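Local coordinates for protein uncharacterized ACR, COG1565 superfamily (Burkholderia thailandensis, PDB 4F3N) that is not characterised in detail but probably acts as an S-adenosyl-L-methionine-dependent methyltransferase, perhaps one that symmetrically methylates protein arginines, at residues 60-65 with 243-248; 66-71 with 78-83; 118-123 with 370-375; 374-379 with 385-390. One frame throughout, in Å; residues are numbered along the deposited sequence. Where two conformers were deposited one is given.

Interaction 1 of 4, residues 60-65 with 243-248; sequences ALAASL and GAFVFA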
loop_
_atom_site.group_PDB
_atom_site.type_symbol
_atom_site.label_atom_id
_atom_site.label_comp_id
_atom_site.label_asym_id
_atom_site.label_seq_id
_atom_site.Cartn_x
_atom_site.Cartn_y
_atom_site.Cartn_z
ATOM N N ALA A 60 -1.269 10.529 24.992
ATOM C CA ALA A 60 -2.213 9.529 25.481
ATOM C C ALA A 60 -1.922 8.204 24.771
ATOM O O ALA A 60 -1.876 7.122 25.405
ATOM C CB ALA A 60 -3.661 9.970 25.266
ATOM N N LEU A 61 -1.709 8.296 23.460
ATOM C CA LEU A 61 -1.447 7.093 22.674
ATOM C C LEU A 61 -0.174 6.454 23.171
ATOM O O LEU A 61 -0.150 5.247 23.396
ATOM C CB LEU A 61 -1.345 7.396 21.189
ATOM C CG LEU A 61 -0.939 6.237 20.294
ATOM C CD1 LEU A 61 -1.981 5.126 20.355
ATOM C CD2 LEU A 61 -0.785 6.830 18.878
ATOM N N ALA A 62 0.871 7.261 23.336
ATOM C CA ALA A 62 2.166 6.793 23.834
ATOM C C ALA A 62 2.043 6.136 25.223
ATOM O O ALA A 62 2.566 5.051 25.428
ATOM C CB ALA A 62 3.212 7.921 23.866
ATOM N N ALA A 63 1.317 6.777 26.151
ATOM C CA ALA A 63 1.112 6.197 27.494
ATOM C C ALA A 63 0.408 4.844 27.423
ATOM O O ALA A 63 0.756 3.910 28.136
ATOM C CB ALA A 63 0.294 7.169 28.384
ATOM N N SER A 64 -0.585 4.714 26.531
ATOM C CA SER A 64 -1.278 3.462 26.370
ATOM C C SER A 64 -0.342 2.370 25.866
ATOM O O SER A 64 -0.411 1.220 26.299
ATOM C CB SER A 64 -2.516 3.606 25.462
ATOM O OG SER A 64 -2.141 3.668 24.086
ATOM N N LEU A 65 0.559 2.726 24.955
ATOM C CA LEU A 65 1.542 1.760 24.480
ATOM C C LEU A 65 2.589 1.392 25.516
ATOM O O LEU A 65 2.964 0.244 25.629
ATOM C CB LEU A 65 2.251 2.284 23.209
ATOM C CG LEU A 65 1.567 1.855 21.938
ATOM C CD1 LEU A 65 2.027 2.688 20.764
ATOM C CD2 LEU A 65 1.657 0.338 21.733
ATOM N N GLY A 243 11.681 5.886 30.345
ATOM C CA GLY A 243 10.351 5.784 29.779
ATOM C C GLY A 243 10.275 5.971 28.269
ATOM O O GLY A 243 9.183 6.086 27.724
ATOM N N ALA A 244 11.398 5.968 27.563
ATOM C CA ALA A 244 11.372 6.159 26.111
ATOM C C ALA A 244 11.225 4.824 25.416
ATOM O O ALA A 244 11.722 3.821 25.909
ATOM C CB ALA A 244 12.639 6.829 25.606
ATOM N N PHE A 245 10.569 4.844 24.254
ATOM C CA PHE A 245 10.511 3.614 23.440
ATOM C C PHE A 245 11.943 3.348 22.957
ATOM O O PHE A 245 12.656 4.293 22.590
ATOM C CB PHE A 245 9.595 3.754 22.247
ATOM C CG PHE A 245 8.136 3.935 22.624
ATOM C CD1 PHE A 245 7.440 2.923 23.239
ATOM C CD2 PHE A 245 7.494 5.138 22.379
ATOM C CE1 PHE A 245 6.098 3.084 23.591
ATOM C CE2 PHE A 245 6.161 5.325 22.736
ATOM C CZ PHE A 245 5.453 4.293 23.371
ATOM N N VAL A 246 12.322 2.077 22.912
ATOM C CA VAL A 246 13.624 1.637 22.387
ATOM C C VAL A 246 13.399 0.359 21.587
ATOM O O VAL A 246 12.524 -0.423 21.959
ATOM C CB VAL A 246 14.628 1.369 23.531
ATOM C CG1 VAL A 246 14.238 0.177 24.407
ATOM C CG2 VAL A 246 16.021 1.163 22.970
ATOM N N PHE A 247 14.128 0.160 20.481
ATOM C CA PHE A 247 14.124 -1.171 19.866
ATOM C C PHE A 247 14.866 -2.141 20.783
ATOM O O PHE A 247 15.811 -1.745 21.470
ATOM C CB PHE A 247 14.833 -1.170 18.508
ATOM C CG PHE A 247 14.105 -0.438 17.428
ATOM C CD1 PHE A 247 12.885 -0.912 16.940
ATOM C CD2 PHE A 247 14.669 0.677 16.862
ATOM C CE1 PHE A 247 12.247 -0.241 15.906
ATOM C CE2 PHE A 247 14.057 1.334 15.816
ATOM C CZ PHE A 247 12.848 0.874 15.349
ATOM N N ALA A 248 14.464 -3.402 20.762
ATOM C CA ALA A 248 15.088 -4.421 21.572
ATOM C C ALA A 248 15.002 -5.707 20.855
ATOM O O ALA A 248 13.926 -6.070 20.382
ATOM C CB ALA A 248 14.422 -4.539 22.936
#

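Interaction 2 of 4, residues 66-71 with 78-83; sequences RAEIAS and FSRYME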
loop_
_atom_site.group_PDB
_atom_site.type_symbol
_atom_site.label_atom_id
_atom_site.label_comp_id
_atom_site.label_asym_id
_atom_site.label_seq_id
_atom_site.Cartn_x
_atom_site.Cartn_y
_atom_site.Cartn_z
ATOM N N ARG A 66 3.072 2.360 26.285
ATOM C CA ARG A 66 4.002 2.062 27.360
ATOM C C ARG A 66 3.355 1.112 28.407
ATOM O O ARG A 66 3.965 0.155 28.891
ATOM C CB ARG A 66 4.457 3.328 28.061
ATOM C CG ARG A 66 5.454 4.155 27.269
ATOM C CD ARG A 66 6.213 5.106 28.211
ATOM N NE ARG A 66 5.280 6.073 28.734
ATOM C CZ ARG A 66 4.898 7.187 28.104
ATOM N NH1 ARG A 66 5.434 7.543 26.935
ATOM N NH2 ARG A 66 3.998 7.972 28.672
ATOM N N ALA A 67 2.088 1.363 28.682
ATOM C CA ALA A 67 1.371 0.512 29.634
ATOM C C ALA A 67 1.198 -0.913 29.101
ATOM O O ALA A 67 1.352 -1.881 29.832
ATOM C CB ALA A 67 0.014 1.132 29.975
ATOM N N GLU A 68 0.886 -1.040 27.823
ATOM C CA GLU A 68 0.786 -2.336 27.213
ATOM C C GLU A 68 2.092 -3.088 27.222
ATOM O O GLU A 68 2.141 -4.279 27.568
ATOM C CB GLU A 68 0.304 -2.218 25.772
ATOM C CG GLU A 68 0.129 -3.609 25.191
ATOM C CD GLU A 68 -0.673 -3.654 23.935
ATOM O OE1 GLU A 68 -1.486 -2.751 23.692
ATOM O OE2 GLU A 68 -0.465 -4.664 23.211
ATOM N N ILE A 69 3.180 -2.388 26.870
ATOM C CA ILE A 69 4.501 -3.007 26.887
ATOM C C ILE A 69 4.885 -3.504 28.285
ATOM O O ILE A 69 5.338 -4.641 28.439
ATOM C CB ILE A 69 5.584 -2.058 26.340
ATOM C CG1 ILE A 69 5.395 -1.860 24.833
ATOM C CG2 ILE A 69 6.990 -2.639 26.623
ATOM C CD1 ILE A 69 6.273 -0.762 24.277
ATOM N N ALA A 70 4.645 -2.695 29.304
ATOM C CA ALA A 70 4.943 -3.110 30.676
ATOM C C ALA A 70 4.104 -4.292 31.067
ATOM O O ALA A 70 4.592 -5.240 31.696
ATOM C CB ALA A 70 4.722 -1.969 31.667
ATOM N N SER A 71 2.845 -4.279 30.686
ATOM C CA SER A 71 1.966 -5.400 31.042
ATOM C C SER A 71 2.384 -6.704 30.398
ATOM O O SER A 71 2.220 -7.756 31.005
ATOM C CB SER A 71 0.509 -5.135 30.707
ATOM O OG SER A 71 0.251 -5.334 29.318
ATOM N N PHE A 78 7.247 -5.347 16.800
ATOM C CA PHE A 78 7.077 -4.063 16.143
ATOM C C PHE A 78 5.728 -3.973 15.433
ATOM O O PHE A 78 5.133 -2.880 15.341
ATOM C CB PHE A 78 8.204 -3.788 15.160
ATOM C CG PHE A 78 8.171 -2.401 14.621
ATOM C CD1 PHE A 78 7.740 -2.163 13.333
ATOM C CD2 PHE A 78 8.497 -1.300 15.440
ATOM C CE1 PHE A 78 7.669 -0.880 12.841
ATOM C CE2 PHE A 78 8.382 -0.018 14.947
ATOM C CZ PHE A 78 7.955 0.185 13.649
ATOM N N SER A 79 5.246 -5.108 14.952
ATOM C CA SER A 79 3.920 -5.152 14.264
ATOM C C SER A 79 2.824 -4.582 15.170
ATOM O O SER A 79 1.901 -3.896 14.719
ATOM C CB SER A 79 3.572 -6.579 13.837
ATOM O OG SER A 79 3.779 -7.524 14.913
ATOM N N ARG A 80 2.917 -4.918 16.448
ATOM C CA ARG A 80 1.874 -4.521 17.406
ATOM C C ARG A 80 1.976 -2.997 17.658
ATOM O O ARG A 80 0.976 -2.287 17.710
ATOM C CB ARG A 80 2.032 -5.298 18.690
ATOM C CG ARG A 80 1.040 -4.879 19.768
ATOM C CD ARG A 80 -0.415 -5.048 19.368
ATOM N NE ARG A 80 -1.231 -4.676 20.517
ATOM C CZ ARG A 80 -2.545 -4.543 20.484
ATOM N NH1 ARG A 80 -3.238 -4.769 19.359
ATOM N NH2 ARG A 80 -3.164 -4.152 21.584
ATOM N N TYR A 81 3.207 -2.533 17.860
ATOM C CA TYR A 81 3.479 -1.116 17.980
ATOM C C TYR A 81 2.929 -0.359 16.777
ATOM O O TYR A 81 2.183 0.630 16.915
ATOM C CB TYR A 81 4.996 -0.862 18.166
ATOM C CG TYR A 81 5.322 0.597 18.196
ATOM C CD1 TYR A 81 5.253 1.313 19.376
ATOM C CD2 TYR A 81 5.669 1.280 17.029
ATOM C CE1 TYR A 81 5.535 2.691 19.406
ATOM C CE2 TYR A 81 5.907 2.628 17.041
ATOM C CZ TYR A 81 5.810 3.341 18.210
ATOM O OH TYR A 81 6.061 4.708 18.207
ATOM N N MET A 82 3.298 -0.824 15.589
ATOM C CA MET A 82 2.909 -0.149 14.374
ATOM C C MET A 82 1.389 -0.199 14.211
ATOM O O MET A 82 0.759 0.778 13.828
ATOM C CB MET A 82 3.579 -0.824 13.176
ATOM C CG MET A 82 3.434 -0.057 11.892
ATOM S SD MET A 82 4.446 -0.853 10.647
ATOM C CE MET A 82 3.597 -0.324 9.168
ATOM N N GLU A 83 0.797 -1.340 14.537
ATOM C CA GLU A 83 -0.681 -1.446 14.426
ATOM C C GLU A 83 -1.355 -0.382 15.276
ATOM O O GLU A 83 -2.312 0.304 14.834
ATOM C CB GLU A 83 -1.171 -2.819 14.830
ATOM C CG GLU A 83 -2.709 -2.950 14.896
ATOM C CD GLU A 83 -3.143 -4.264 15.513
ATOM O OE1 GLU A 83 -2.272 -5.093 15.878
ATOM O OE2 GLU A 83 -4.369 -4.455 15.702
#

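Interaction 3 of 4, residues 118-123 with 370-375; sequences SPLFAQ and AGITDV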
loop_
_atom_site.group_PDB
_atom_site.type_symbol
_atom_site.label_atom_id
_atom_site.label_comp_id
_atom_site.label_asym_id
_atom_site.label_seq_id
_atom_site.Cartn_x
_atom_site.Cartn_y
_atom_site.Cartn_z
ATOM N N SER A 118 -3.645 11.871 -9.122
ATOM C CA SER A 118 -4.753 10.949 -9.139
ATOM C C SER A 118 -5.588 10.968 -10.425
ATOM O O SER A 118 -5.862 9.908 -10.908
ATOM C CB SER A 118 -5.606 11.086 -7.874
ATOM O OG SER A 118 -4.727 10.953 -6.763
ATOM N N PRO A 119 -5.967 12.170 -10.969
ATOM C CA PRO A 119 -6.645 12.237 -12.305
ATOM C C PRO A 119 -5.985 11.537 -13.504
ATOM O O PRO A 119 -6.618 10.723 -14.134
ATOM C CB PRO A 119 -6.744 13.750 -12.590
ATOM C CG PRO A 119 -6.866 14.350 -11.225
ATOM C CD PRO A 119 -5.988 13.489 -10.309
ATOM N N LEU A 120 -4.749 11.859 -13.832
ATOM C CA LEU A 120 -4.120 11.253 -14.990
ATOM C C LEU A 120 -3.875 9.759 -14.694
ATOM O O LEU A 120 -4.010 8.894 -15.566
ATOM C CB LEU A 120 -2.820 11.974 -15.268
ATOM C CG LEU A 120 -2.106 11.437 -16.458
ATOM C CD1 LEU A 120 -2.798 11.903 -17.731
ATOM C CD2 LEU A 120 -0.664 11.909 -16.393
ATOM N N PHE A 121 -3.498 9.476 -13.451
ATOM C CA PHE A 121 -3.297 8.115 -12.994
ATOM C C PHE A 121 -4.560 7.288 -13.144
ATOM O O PHE A 121 -4.542 6.214 -13.775
ATOM C CB PHE A 121 -2.754 8.081 -11.562
ATOM C CG PHE A 121 -2.540 6.698 -11.048
ATOM C CD1 PHE A 121 -1.345 6.027 -11.284
ATOM C CD2 PHE A 121 -3.520 6.070 -10.292
ATOM C CE1 PHE A 121 -1.137 4.741 -10.805
ATOM C CE2 PHE A 121 -3.344 4.771 -9.803
ATOM C CZ PHE A 121 -2.141 4.103 -10.048
ATOM N N ALA A 122 -5.679 7.807 -12.631
ATOM C CA ALA A 122 -6.941 7.078 -12.712
ATOM C C ALA A 122 -7.415 6.906 -14.168
ATOM O O ALA A 122 -7.958 5.860 -14.543
ATOM C CB ALA A 122 -8.011 7.805 -11.896
ATOM N N GLN A 123 -7.257 7.945 -14.987
ATOM C CA GLN A 123 -7.622 7.846 -16.388
ATOM C C GLN A 123 -6.902 6.693 -17.090
ATOM O O GLN A 123 -7.465 6.006 -17.910
ATOM C CB GLN A 123 -7.319 9.137 -17.126
ATOM C CG GLN A 123 -8.236 10.287 -16.788
ATOM C CD GLN A 123 -7.897 11.457 -17.693
ATOM O OE1 GLN A 123 -6.839 12.076 -17.560
ATOM N NE2 GLN A 123 -8.724 11.669 -18.702
ATOM N N ALA A 370 -0.501 0.922 -20.821
ATOM C CA ALA A 370 -1.894 1.269 -20.665
ATOM C C ALA A 370 -2.255 2.564 -21.396
ATOM O O ALA A 370 -3.444 2.929 -21.481
ATOM C CB ALA A 370 -2.221 1.368 -19.166
ATOM N N GLY A 371 -1.283 3.239 -21.994
ATOM C CA GLY A 371 -1.607 4.387 -22.829
ATOM C C GLY A 371 -1.488 5.758 -22.215
ATOM O O GLY A 371 -2.092 6.690 -22.735
ATOM N N ILE A 372 -0.686 5.928 -21.163
ATOM C CA ILE A 372 -0.569 7.260 -20.517
ATOM C C ILE A 372 -0.107 8.361 -21.481
ATOM O O ILE A 372 -0.530 9.522 -21.343
ATOM C CB ILE A 372 0.289 7.254 -19.230
ATOM C CG1 ILE A 372 0.061 8.532 -18.420
ATOM C CG2 ILE A 372 1.786 7.019 -19.539
ATOM C CD1 ILE A 372 0.671 8.435 -17.010
ATOM N N THR A 373 0.802 8.034 -22.400
ATOM C CA THR A 373 1.305 9.064 -23.302
ATOM C C THR A 373 0.220 9.449 -24.283
ATOM O O THR A 373 0.189 10.590 -24.746
ATOM C CB THR A 373 2.599 8.677 -24.020
ATOM O OG1 THR A 373 2.399 7.525 -24.826
ATOM C CG2 THR A 373 3.716 8.392 -22.994
ATOM N N ASP A 374 -0.678 8.521 -24.552
ATOM C CA ASP A 374 -1.828 8.810 -25.445
ATOM C C ASP A 374 -2.777 9.763 -24.744
ATOM O O ASP A 374 -3.275 10.723 -25.342
ATOM C CB ASP A 374 -2.571 7.533 -25.860
ATOM C CG ASP A 374 -1.715 6.569 -26.655
ATOM O OD1 ASP A 374 -0.691 6.976 -27.259
ATOM O OD2 ASP A 374 -2.074 5.361 -26.671
ATOM N N VAL A 375 -2.983 9.514 -23.450
ATOM C CA VAL A 375 -3.774 10.397 -22.621
ATOM C C VAL A 375 -3.150 11.788 -22.660
ATOM O O VAL A 375 -3.826 12.762 -22.933
ATOM C CB VAL A 375 -3.848 9.888 -21.160
ATOM C CG1 VAL A 375 -4.600 10.879 -20.269
ATOM C CG2 VAL A 375 -4.506 8.509 -21.119
#

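Interaction 4 of 4, residues 374-379 with 385-390; sequences DVLAEI and QHFLPA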
loop_
_atom_site.group_PDB
_atom_site.type_symbol
_atom_site.label_atom_id
_atom_site.label_comp_id
_atom_site.label_asym_id
_atom_site.label_seq_id
_atom_site.Cartn_x
_atom_site.Cartn_y
_atom_site.Cartn_z
ATOM N N ASP A 374 -0.678 8.521 -24.552
ATOM C CA ASP A 374 -1.828 8.810 -25.445
ATOM C C ASP A 374 -2.777 9.763 -24.744
ATOM O O ASP A 374 -3.275 10.723 -25.342
ATOM C CB ASP A 374 -2.571 7.533 -25.860
ATOM C CG ASP A 374 -1.715 6.569 -26.655
ATOM O OD1 ASP A 374 -0.691 6.976 -27.259
ATOM O OD2 ASP A 374 -2.074 5.361 -26.671
ATOM N N VAL A 375 -2.983 9.514 -23.450
ATOM C CA VAL A 375 -3.774 10.397 -22.621
ATOM C C VAL A 375 -3.150 11.788 -22.660
ATOM O O VAL A 375 -3.826 12.762 -22.933
ATOM C CB VAL A 375 -3.848 9.888 -21.160
ATOM C CG1 VAL A 375 -4.600 10.879 -20.269
ATOM C CG2 VAL A 375 -4.506 8.509 -21.119
ATOM N N LEU A 376 -1.854 11.885 -22.384
ATOM C CA LEU A 376 -1.168 13.202 -22.476
ATOM C C LEU A 376 -1.355 13.842 -23.840
ATOM O O LEU A 376 -1.572 15.060 -23.934
ATOM C CB LEU A 376 0.346 13.068 -22.171
ATOM C CG LEU A 376 1.226 14.320 -22.149
ATOM C CD1 LEU A 376 0.714 15.338 -21.144
ATOM C CD2 LEU A 376 2.660 13.896 -21.837
ATOM N N ALA A 377 -1.282 13.037 -24.895
ATOM C CA ALA A 377 -1.324 13.565 -26.280
ATOM C C ALA A 377 -2.695 14.123 -26.694
ATOM O O ALA A 377 -2.817 14.661 -27.794
ATOM C CB ALA A 377 -0.881 12.488 -27.277
ATOM N N GLU A 378 -3.714 13.963 -25.850
ATOM C CA GLU A 378 -5.033 14.593 -26.059
ATOM C C GLU A 378 -4.978 16.103 -25.785
ATOM O O GLU A 378 -5.837 16.862 -26.252
ATOM C CB GLU A 378 -6.084 13.961 -25.133
ATOM C CG GLU A 378 -6.400 12.496 -25.419
ATOM C CD GLU A 378 -7.247 11.835 -24.334
ATOM O OE1 GLU A 378 -7.949 12.550 -23.586
ATOM O OE2 GLU A 378 -7.227 10.583 -24.221
ATOM N N ILE A 379 -3.983 16.530 -25.011
ATOM C CA ILE A 379 -3.753 17.944 -24.736
ATOM C C ILE A 379 -2.751 18.539 -25.724
ATOM O O ILE A 379 -1.654 18.000 -25.900
ATOM C CB ILE A 379 -3.187 18.148 -23.324
ATOM C CG1 ILE A 379 -4.075 17.484 -22.272
ATOM C CG2 ILE A 379 -3.018 19.640 -23.061
ATOM C CD1 ILE A 379 -3.412 17.378 -20.922
ATOM N N GLN A 385 -0.952 26.098 -20.479
ATOM C CA GLN A 385 -1.634 26.087 -19.188
ATOM C C GLN A 385 -2.008 24.678 -18.732
ATOM O O GLN A 385 -1.901 24.359 -17.551
ATOM C CB GLN A 385 -2.903 26.948 -19.248
ATOM N N HIS A 386 -2.429 23.856 -19.686
ATOM C CA HIS A 386 -2.803 22.464 -19.450
ATOM C C HIS A 386 -1.715 21.472 -19.785
ATOM O O HIS A 386 -1.572 20.458 -19.090
ATOM C CB HIS A 386 -4.069 22.129 -20.229
ATOM C CG HIS A 386 -5.289 22.857 -19.706
ATOM N ND1 HIS A 386 -5.986 22.419 -18.636
ATOM C CD2 HIS A 386 -5.880 24.055 -20.099
ATOM C CE1 HIS A 386 -6.988 23.284 -18.374
ATOM N NE2 HIS A 386 -6.923 24.280 -19.270
ATOM N N PHE A 387 -0.948 21.746 -20.832
ATOM C CA PHE A 387 0.062 20.789 -21.273
ATOM C C PHE A 387 1.172 20.600 -20.252
ATOM O O PHE A 387 1.548 19.466 -19.970
ATOM C CB PHE A 387 0.665 21.143 -22.616
ATOM C CG PHE A 387 1.503 20.035 -23.180
ATOM C CD1 PHE A 387 0.902 18.926 -23.753
ATOM C CD2 PHE A 387 2.880 20.054 -23.061
ATOM C CE1 PHE A 387 1.667 17.898 -24.265
ATOM C CE2 PHE A 387 3.642 19.016 -23.535
ATOM C CZ PHE A 387 3.042 17.944 -24.142
ATOM N N LEU A 388 1.719 21.678 -19.708
ATOM C CA LEU A 388 2.898 21.531 -18.829
ATOM C C LEU A 388 2.613 20.792 -17.509
ATOM O O LEU A 388 3.368 19.909 -17.108
ATOM C CB LEU A 388 3.578 22.878 -18.543
ATOM C CG LEU A 388 3.979 23.713 -19.751
ATOM C CD1 LEU A 388 4.391 25.098 -19.273
ATOM C CD2 LEU A 388 5.098 23.026 -20.517
ATOM N N PRO A 389 1.509 21.136 -16.839
ATOM C CA PRO A 389 1.140 20.367 -15.669
ATOM C C PRO A 389 0.899 18.883 -15.988
ATOM O O PRO A 389 1.300 18.030 -15.210
ATOM C CB PRO A 389 -0.168 21.021 -15.217
ATOM C CG PRO A 389 -0.063 22.414 -15.697
ATOM C CD PRO A 389 0.687 22.359 -16.982
ATOM N N ALA A 390 0.269 18.600 -17.111
ATOM C CA ALA A 390 -0.018 17.213 -17.508
ATOM C C ALA A 390 1.295 16.471 -17.799
ATOM O O ALA A 390 1.486 15.356 -17.349
ATOM C CB ALA A 390 -0.920 17.180 -18.720
#

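Interaction 1 of 4, residues 60-65 with 243-248
Phe-245 reaches from the first residue of strand 245-250 to the side of helix 52-71, where its ring end meets Ala-62 and Leu-65. This is a helix packed against an antiparallel sheet, and the phenylalanine carries all of the contact between 60-65 and 243-248. The side chain leaves the backbone already aimed at the helix. With CG turned anti to the carbonyl carbon (chi1 -66°), the ring continues outward, and CB, CG and the two CD atoms serve as a stem that spans the gap between the backbones, which come no nearer than 8.9 Å between the CA atoms of Ala-62 and Phe-245. Contact begins at the CE atoms. CE2 lies 4.1 Å from the methyl CB of Ala-62, while CE1 is 3.9 Å from CB of Leu-65 and also packs near Arg-66, the next residue, and Ile-69, one turn beyond Leu-65. Leu-65 therefore uses the root of its side chain here; its other neighbours include Tyr-81, Arg-84 and Val-85 of helix 78-87. Tyr-81 also forms an edge-to-face pair with Phe-245, so the ring is held by residues of two helices. On its own sheet, Phe-245 rests on Ile-239 of the adjacent strand 231-239. Within 60-65 the tip, CZ, meets CB of Leu-65 at 3.8 Å and the backbone oxygen of Ala-62. That oxygen stands at the ring edge, close to the ring plane, with Ala-62 O 3.6 Å from Phe-245 CZ.

Interaction 2 of 4, residues 66-71 with 78-83
Glu-68 and Arg-80 extend toward each other from successive helices and cross at about a right angle, so that the carboxylate is presented to the side of the guanidinium. The grip is bidentate and side-on: NE and NH2 of the arginine each take one carboxylate oxygen. NE of Arg-80 donates to OE2 of Glu-68 at 2.8 Å, with an N-H...O angle of 156°, and this oxygen lies in the guanidinium plane. NH2 of Arg-80 donates to OE1 of Glu-68 at 3.0 Å, here tilted somewhat from that plane. Both oxygens are approached on their syn side. The two flat groups are nevertheless far from coplanar, their planes lying 46° apart, and the twist goes with a weak third bond of 3.2 Å from Arg-80 NH2 to Glu-68 OE2. Glu-68 spans its half of the distance with an extended chain, whereas Arg-80 bends at chi2 (59°), turning its NE-NH2 edge to the acid. The pair bridges a helix-strand-helix connection, in which helix 52-71 leads through the short strand 76-77 into helix 78-87. Beside it, between the helices and the sheet, Ile-69 and Tyr-81 both pack on Ile-76. The far side of the guanidinium extends the charge network along its own helix, where NH1 of Arg-80 makes a long salt bridge of 3.6 Å with OE1 of Glu-83.

Interaction 3 of 4, residues 118-123 with 370-375
Leu-120 of helix 118-136 divides its two methyl groups between Ile-372 and Val-375, which lie along one side of the short helix 372-376. Segment 370-375 enters this contact from the end of helix 363-369. Ala-370 rests with its methyl on Thr-124 and Pro-128, further along the same partner helix. Gly-371 then closes a Schellman motif after helix 363-369 and at once occupies the N-cap position of the next helix; its positive phi (98°) is taken up without a CB to press on the carbonyl oxygen of Ala-370. Its own oxygen receives the first full helical bond, from Val-375 N to Gly-371 O at 3.0 Å. Ile-372 follows, and its CG1 branch, anti to the backbone N (chi1 -165°), carries CD1 to within 3.8 Å of Leu-120 CD2. The leucine and isoleucine side chains cross at about a right angle. One turn later, Val-375 points toward helix 118-136. The Val-375 and Leu-120 side chains slide past each other in opposite directions, with CG1 of the valine only 3.3 Å from Leu-120 CD1, tighter than usual for two methyl carbons. The same CG1 is 3.7 Å from OE1 of Gln-123, a polar atom set against the apolar patch without a hydrogen bond across it. Around this core, Val-394 and Leu-397 of helix 384-398 cover both Leu-120 and Ile-372, while Leu-367 of helix 363-369 packs on Ile-372. Phe-121, turned the other way, touches Leu-151 of helix 150-161, which follows strand 140-144 of the central methyltransferase sheet.

Interaction 4 of 4, residues 374-379 with 385-390
Leu-376 and Ile-379 together form a shallow apolar hollow that receives the methyl group of Ala-390. The unit is a helical hairpin: helix 372-376 runs into a type I beta turn from Leu-376 to Ile-379, and the chain folds back as helix 384-398. Ala-390 is the small bump where the two arms meet. Its CB is 3.5 Å from Leu-376 CD1 and 3.3 Å from Ile-379 CD1, both shorter than a usual carbon-carbon contact, so the methyl is squeezed from two directions. The leucine methyl also reaches past it to the backbone, with Leu-376 CD1 3.6 Å from Ala-390 C. Ile-379 is itself a forked wedge. Its CG1 branch, anti to the carbonyl carbon (chi1 -54°), brings CD1 to Ala-390, while its CG2 branch settles against the helix backbone one turn earlier, 3.7 Å from Phe-387 CA. His-386 borders this second hollow with its CB, although its imidazole leads away from the contact. Phe-387 closes the opposite flank. The Phe-387 and Leu-376 side chains cross at about a right angle, with CE1 of the phenylalanine 4.1 Å from CD1 of the leucine. No hydrogen bond joins the two segments, so the fit rests on these shapes. Val-375, just before the turn, faces elsewhere and packs on helix 118-136. The remaining contact is with the turn's last carbonyl, whose oxygen lies at the phenylalanine ring edge, near its plane: Ile-379 O is 3.5 Å from Phe-387 CD1.

The four contacts form two pairs on opposite sides of the chain's centre. Interactions 1 and 2 share helix 52-71, with centres about 7 Å apart, and touch where Phe-245 CE1 lies 3.9 Å from Ile-69 CD1. Interactions 3 and 4 share Asp-374 and Val-375, and their centres are about 10 Å apart; helix 372-376 serves both, packing on helix 118-136 and on helix 384-398. Between the pairs, the centres of interactions 1 and 3 are about 44 Å apart. All four lie away from Thr-113 and Asn-214, which bind S-adenosyl-L-homocysteine in a structure of this protein, and none of them includes either residue.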